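Local coordinates for protein phosphoribosylformylglycinamidine cyclo-ligase (Thermus thermophilus HB8, PDB 5AVM) that probably catalyses the ATP-dependent ring closure of formylglycinamidine ribonucleotide to 5-aminoimidazole ribonucleotide in de novo purine biosynthesis, at residues B[127-132]-B[223-228]; B[207-212]-B[276-281]. All coordinates share one frame; numbering follows the deposited sequence.

Contact 1. Residues B[127-132]-B[223-228]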
# COMPACT_ATOMS: atom_id res chain seq x y z
N ARG B 127 14.74 10.20 -4.93
CA ARG B 127 15.44 11.40 -5.36
C ARG B 127 16.31 11.13 -6.59
O ARG B 127 16.70 12.06 -7.30
CB ARG B 127 16.27 12.01 -4.22
CG ARG B 127 17.46 11.22 -3.74
CD ARG B 127 18.22 11.99 -2.65
NE ARG B 127 18.80 13.24 -3.12
CZ ARG B 127 18.25 14.45 -2.97
NH1 ARG B 127 17.09 14.58 -2.34
NH2 ARG B 127 18.87 15.52 -3.44
N ALA B 128 16.59 9.85 -6.85
CA ALA B 128 17.39 9.46 -8.01
C ALA B 128 16.56 9.69 -9.27
O ALA B 128 17.11 9.89 -10.36
CB ALA B 128 17.79 7.99 -7.92
N HIS B 129 15.24 9.67 -9.11
CA HIS B 129 14.32 9.87 -10.22
C HIS B 129 13.61 11.22 -10.12
O HIS B 129 12.76 11.53 -10.95
CB HIS B 129 13.28 8.76 -10.24
CG HIS B 129 13.85 7.41 -10.55
ND1 HIS B 129 14.42 7.10 -11.77
CD2 HIS B 129 13.92 6.28 -9.81
CE1 HIS B 129 14.81 5.84 -11.76
NE2 HIS B 129 14.53 5.32 -10.58
N GLY B 130 13.97 12.01 -9.12
CA GLY B 130 13.34 13.30 -8.93
C GLY B 130 11.89 13.18 -8.51
O GLY B 130 11.07 14.07 -8.74
N ILE B 131 11.56 12.05 -7.90
CA ILE B 131 10.20 11.79 -7.46
C ILE B 131 10.05 12.16 -5.98
O ILE B 131 10.80 11.67 -5.13
CB ILE B 131 9.85 10.28 -7.63
CG1 ILE B 131 10.01 9.88 -9.09
CG2 ILE B 131 8.43 10.01 -7.16
CD1 ILE B 131 9.97 8.39 -9.31
N PRO B 132 9.10 13.06 -5.67
CA PRO B 132 8.87 13.48 -4.29
C PRO B 132 8.50 12.27 -3.43
O PRO B 132 7.68 11.45 -3.84
CB PRO B 132 7.69 14.45 -4.42
CG PRO B 132 7.92 15.07 -5.76
CD PRO B 132 8.30 13.88 -6.60
N ALA B 223 14.78 0.54 -13.72
CA ALA B 223 13.75 1.50 -14.10
C ALA B 223 13.96 1.94 -15.55
O ALA B 223 15.09 2.15 -15.97
CB ALA B 223 13.79 2.72 -13.19
N TYR B 224 12.87 2.09 -16.29
CA TYR B 224 12.94 2.51 -17.68
C TYR B 224 12.38 3.91 -17.93
O TYR B 224 11.95 4.22 -19.04
CB TYR B 224 12.22 1.49 -18.57
CG TYR B 224 12.82 0.12 -18.44
CD1 TYR B 224 14.11 -0.14 -18.91
CD2 TYR B 224 12.15 -0.89 -17.77
CE1 TYR B 224 14.71 -1.38 -18.70
CE2 TYR B 224 12.74 -2.13 -17.55
CZ TYR B 224 14.02 -2.36 -18.02
OH TYR B 224 14.60 -3.59 -17.79
N LEU B 225 12.39 4.74 -16.89
CA LEU B 225 11.87 6.10 -17.01
C LEU B 225 12.71 6.90 -18.01
O LEU B 225 12.17 7.56 -18.91
CB LEU B 225 11.85 6.78 -15.63
CG LEU B 225 11.19 8.17 -15.50
CD1 LEU B 225 9.81 8.17 -16.12
CD2 LEU B 225 11.12 8.57 -14.03
N LYS B 226 14.03 6.83 -17.86
CA LYS B 226 14.94 7.55 -18.74
C LYS B 226 14.66 7.15 -20.19
O LYS B 226 14.58 7.99 -21.08
CB LYS B 226 16.39 7.23 -18.33
CG LYS B 226 16.62 7.48 -16.83
CD LYS B 226 18.03 7.12 -16.34
CE LYS B 226 19.08 8.14 -16.75
NZ LYS B 226 20.43 7.80 -16.21
N GLU B 227 14.49 5.85 -20.43
CA GLU B 227 14.18 5.33 -21.76
C GLU B 227 12.95 6.03 -22.32
O GLU B 227 13.05 6.81 -23.27
CB GLU B 227 13.90 3.83 -21.71
CG GLU B 227 15.08 2.94 -22.03
CD GLU B 227 16.10 2.85 -20.93
OE1 GLU B 227 15.82 3.32 -19.81
OE2 GLU B 227 17.19 2.28 -21.19
N PHE B 228 11.80 5.73 -21.73
CA PHE B 228 10.52 6.30 -22.13
C PHE B 228 10.57 7.78 -22.43
O PHE B 228 10.02 8.23 -23.44
CB PHE B 228 9.45 6.02 -21.06
CG PHE B 228 8.84 4.66 -21.16
CD1 PHE B 228 9.59 3.53 -20.86
CD2 PHE B 228 7.54 4.50 -21.61
CE1 PHE B 228 9.04 2.24 -21.02
CE2 PHE B 228 6.98 3.22 -21.77
CZ PHE B 228 7.74 2.09 -21.48
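His129 and Ala223 make the closest approach between 127-132 and 223-228, an apolar touch in which the imidazole meets a methyl group. Ala223 CB lies 3.6 Å from His129 CE1 and 3.8 Å from His129 NE2, approaching the ring obliquely. Further round the same ring, Leu225 CD2 comes within 4.3 Å of His129 ND1, a looser contact. Both aliphatic groups lie on the same side of the imidazole plane, Ala223 at the far CE1-NE2 end and Leu225 nearer ND1. With CG anti to the carbonyl carbon (chi1 -66°), the imidazole is carried across to 223-228, although the CA atoms of His129 and Leu225 are 8.1 Å apart.

Polar bonds act from outside the pair. His129 NE2 is hydrogen-bonded to Asn85 OD1, which probably limits rotation of the ring while CE1 packs on the Ala223 methyl. The backbone N of Tyr224 is bonded to Asn89 OD1, one helical turn further along 79-92, and Tyr224 OH reaches the carbonyl of Pro181.

Backbone geometry places both partners at helix ends. Gly130, with positive phi (69°), is the C-prime residue of a Schellman motif that terminates the helix carrying His129; its N makes a weak 3.3 Å bond to Arg127 O. Across the contact, Tyr224 holds the N-cap position of the following helix.

The contact therefore packs the C-terminal end of helix 112-129, from the N-terminal AIR synthase family region, against the start of helix 225-233, from the C-terminal one. Helix 79-92 serves both: Ala223 touches Asn85, Leu225 packs on Val88 and Leu92, and Ile131 also reaches Val88. Pro98, on strand 97-107, meets both Ile131 and Leu225, while Tyr224 and Phe228 face strands 176-181 and 298-304.

Contact 2. Residues B[207-212]-B[276-281]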
# COMPACT_ATOMS: atom_id res chain seq x y z
N PRO B 207 32.07 -18.27 -11.97
CA PRO B 207 32.72 -18.12 -13.28
C PRO B 207 31.85 -17.42 -14.31
O PRO B 207 32.06 -16.25 -14.62
CB PRO B 207 33.04 -19.57 -13.67
CG PRO B 207 31.94 -20.34 -12.99
CD PRO B 207 31.92 -19.69 -11.63
N GLU B 208 30.86 -18.15 -14.81
CA GLU B 208 29.95 -17.65 -15.84
C GLU B 208 29.17 -16.36 -15.56
O GLU B 208 28.46 -15.88 -16.45
CB GLU B 208 28.97 -18.76 -16.23
CG GLU B 208 28.20 -19.36 -15.07
CD GLU B 208 27.48 -20.64 -15.46
OE1 GLU B 208 26.57 -20.59 -16.31
OE2 GLU B 208 27.85 -21.71 -14.92
N LEU B 209 29.29 -15.80 -14.36
CA LEU B 209 28.56 -14.57 -14.03
C LEU B 209 29.38 -13.30 -14.14
O LEU B 209 28.88 -12.27 -14.60
CB LEU B 209 27.97 -14.66 -12.61
CG LEU B 209 27.08 -15.85 -12.26
CD1 LEU B 209 26.48 -15.64 -10.88
CD2 LEU B 209 25.98 -16.01 -13.29
N GLY B 210 30.65 -13.36 -13.73
CA GLY B 210 31.50 -12.19 -13.77
C GLY B 210 31.41 -11.47 -12.44
O GLY B 210 31.98 -10.40 -12.23
N GLU B 211 30.67 -12.09 -11.52
CA GLU B 211 30.46 -11.56 -10.18
C GLU B 211 29.89 -12.71 -9.36
O GLU B 211 29.76 -13.82 -9.86
CB GLU B 211 29.45 -10.41 -10.23
CG GLU B 211 28.02 -10.86 -10.51
CD GLU B 211 27.16 -9.74 -11.07
OE1 GLU B 211 27.34 -8.58 -10.64
OE2 GLU B 211 26.31 -10.02 -11.93
N SER B 212 29.53 -12.43 -8.10
CA SER B 212 28.97 -13.46 -7.22
C SER B 212 27.45 -13.55 -7.28
O SER B 212 26.79 -12.78 -7.99
CB SER B 212 29.39 -13.18 -5.78
OG SER B 212 28.84 -11.96 -5.31
N PHE B 276 20.36 -16.39 -14.92
CA PHE B 276 19.19 -17.23 -15.16
C PHE B 276 19.50 -18.69 -15.50
O PHE B 276 19.12 -19.60 -14.75
CB PHE B 276 18.31 -16.63 -16.26
CG PHE B 276 17.60 -15.38 -15.84
CD1 PHE B 276 16.77 -15.38 -14.72
CD2 PHE B 276 17.76 -14.19 -16.55
CE1 PHE B 276 16.11 -14.22 -14.32
CE2 PHE B 276 17.11 -13.02 -16.15
CZ PHE B 276 16.29 -13.04 -15.04
N PRO B 277 20.19 -18.95 -16.62
CA PRO B 277 20.50 -20.34 -16.96
C PRO B 277 21.31 -21.02 -15.87
O PRO B 277 21.30 -22.24 -15.74
CB PRO B 277 21.25 -20.22 -18.28
CG PRO B 277 21.91 -18.88 -18.18
CD PRO B 277 20.82 -18.03 -17.59
N TYR B 278 22.02 -20.21 -15.09
CA TYR B 278 22.83 -20.71 -13.98
C TYR B 278 21.88 -21.25 -12.91
O TYR B 278 22.03 -22.39 -12.46
CB TYR B 278 23.67 -19.58 -13.39
CG TYR B 278 24.49 -20.03 -12.21
CD1 TYR B 278 25.49 -20.98 -12.36
CD2 TYR B 278 24.23 -19.54 -10.94
CE1 TYR B 278 26.20 -21.45 -11.27
CE2 TYR B 278 24.93 -20.00 -9.83
CZ TYR B 278 25.91 -20.96 -10.00
OH TYR B 278 26.60 -21.44 -8.91
N LEU B 279 20.91 -20.44 -12.51
CA LEU B 279 19.94 -20.86 -11.52
C LEU B 279 19.24 -22.10 -12.07
O LEU B 279 19.13 -23.12 -11.40
CB LEU B 279 18.91 -19.74 -11.30
CG LEU B 279 19.46 -18.42 -10.77
CD1 LEU B 279 18.38 -17.35 -10.82
CD2 LEU B 279 19.98 -18.62 -9.36
N GLN B 280 18.79 -21.99 -13.31
CA GLN B 280 18.11 -23.08 -14.00
C GLN B 280 18.88 -24.39 -13.85
O GLN B 280 18.34 -25.40 -13.41
CB GLN B 280 17.97 -22.70 -15.47
CG GLN B 280 17.48 -23.78 -16.40
CD GLN B 280 17.33 -23.27 -17.82
OE1 GLN B 280 18.16 -22.49 -18.30
NE2 GLN B 280 16.28 -23.71 -18.50
N ARG B 281 20.16 -24.36 -14.21
CA ARG B 281 21.02 -25.54 -14.13
C ARG B 281 21.18 -26.04 -12.69
O ARG B 281 21.04 -27.24 -12.43
CB ARG B 281 22.40 -25.23 -14.70
CG ARG B 281 22.73 -25.90 -16.03
CD ARG B 281 24.17 -25.59 -16.42
NE ARG B 281 25.09 -25.92 -15.34
CZ ARG B 281 26.09 -25.15 -14.93
NH1 ARG B 281 26.32 -23.98 -15.53
NH2 ARG B 281 26.86 -25.53 -13.91
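A salt bridge between Glu208 and Arg281 is the strongest link between 207-212 and helix 275-283. Arg281 NH1 donates to Glu208 OE2 over 2.8 Å with an N-H...O angle of 152°, entering on the syn lone pair of that oxygen. The acceptor lies at the edge of the guanidinium and close to its plane, and the carboxylate is turned only 19° from that plane, so the two flat groups are nearly coplanar. The pairing is nevertheless single-pronged: Glu208 OE1 stays 3.5 Å from Arg281 NH1, and Arg281 NH2 is 4.1 Å from Glu208 OE2. The arginine bends at its third side-chain torsion to bring its head round to the acid. Since Arg281 also touches a crystal neighbour, the lattice may influence its pose.

The same carboxylate lies against the ring of Tyr278. Glu208 OE2 is 3.6 Å from Tyr278 CD1, and the side chains cross at roughly a right angle, with the carboxylate steeply inclined to the ring. Tyr278 and Arg281, one turn apart on the helix, thus share Glu208, the tyrosine through its ring carbons and the arginine through its charge.

This is a loop-to-helix contact at the surface of the C-terminal part of the AIR synthase fold. Just beyond it, Ser212 takes the N-cap position of helix 213-218, its OG making a weak hydrogen bond to Glu215 N, while Glu211 forms a salt bridge with Arg219.

Apolar packing lies nearer the root of the tyrosine. Its CG is anti to the backbone N (chi1 178°), which sends the ring toward the loop, and Leu209 CD2 approaches Tyr278 CB at 4.3 Å. Leu209 also rests on Pro274, just ahead of helix 275-283, and the Tyr278 side chain also touches Leu213, at the start of helix 213-218.

Followed from the N terminus, the chain passes 127-132 at the end of helix 112-129, then 207-212, then 223-228, and finally 276-281. Contact 1 closes a loop over 90 intervening residues and contact 2 one over 63. The loops cross, because 207-212 falls inside the first and 223-228 inside the second. Contact 1 joins the N-terminal family region to the C-terminal one, whereas contact 2 stays within the latter, fastening the loop before helix 213-218 to helix 275-283. Their centres are 29 Å apart and their nearest atoms about 10 Å, so they do not touch; between 207-212 and 223-228 the chain runs through helix 213-218.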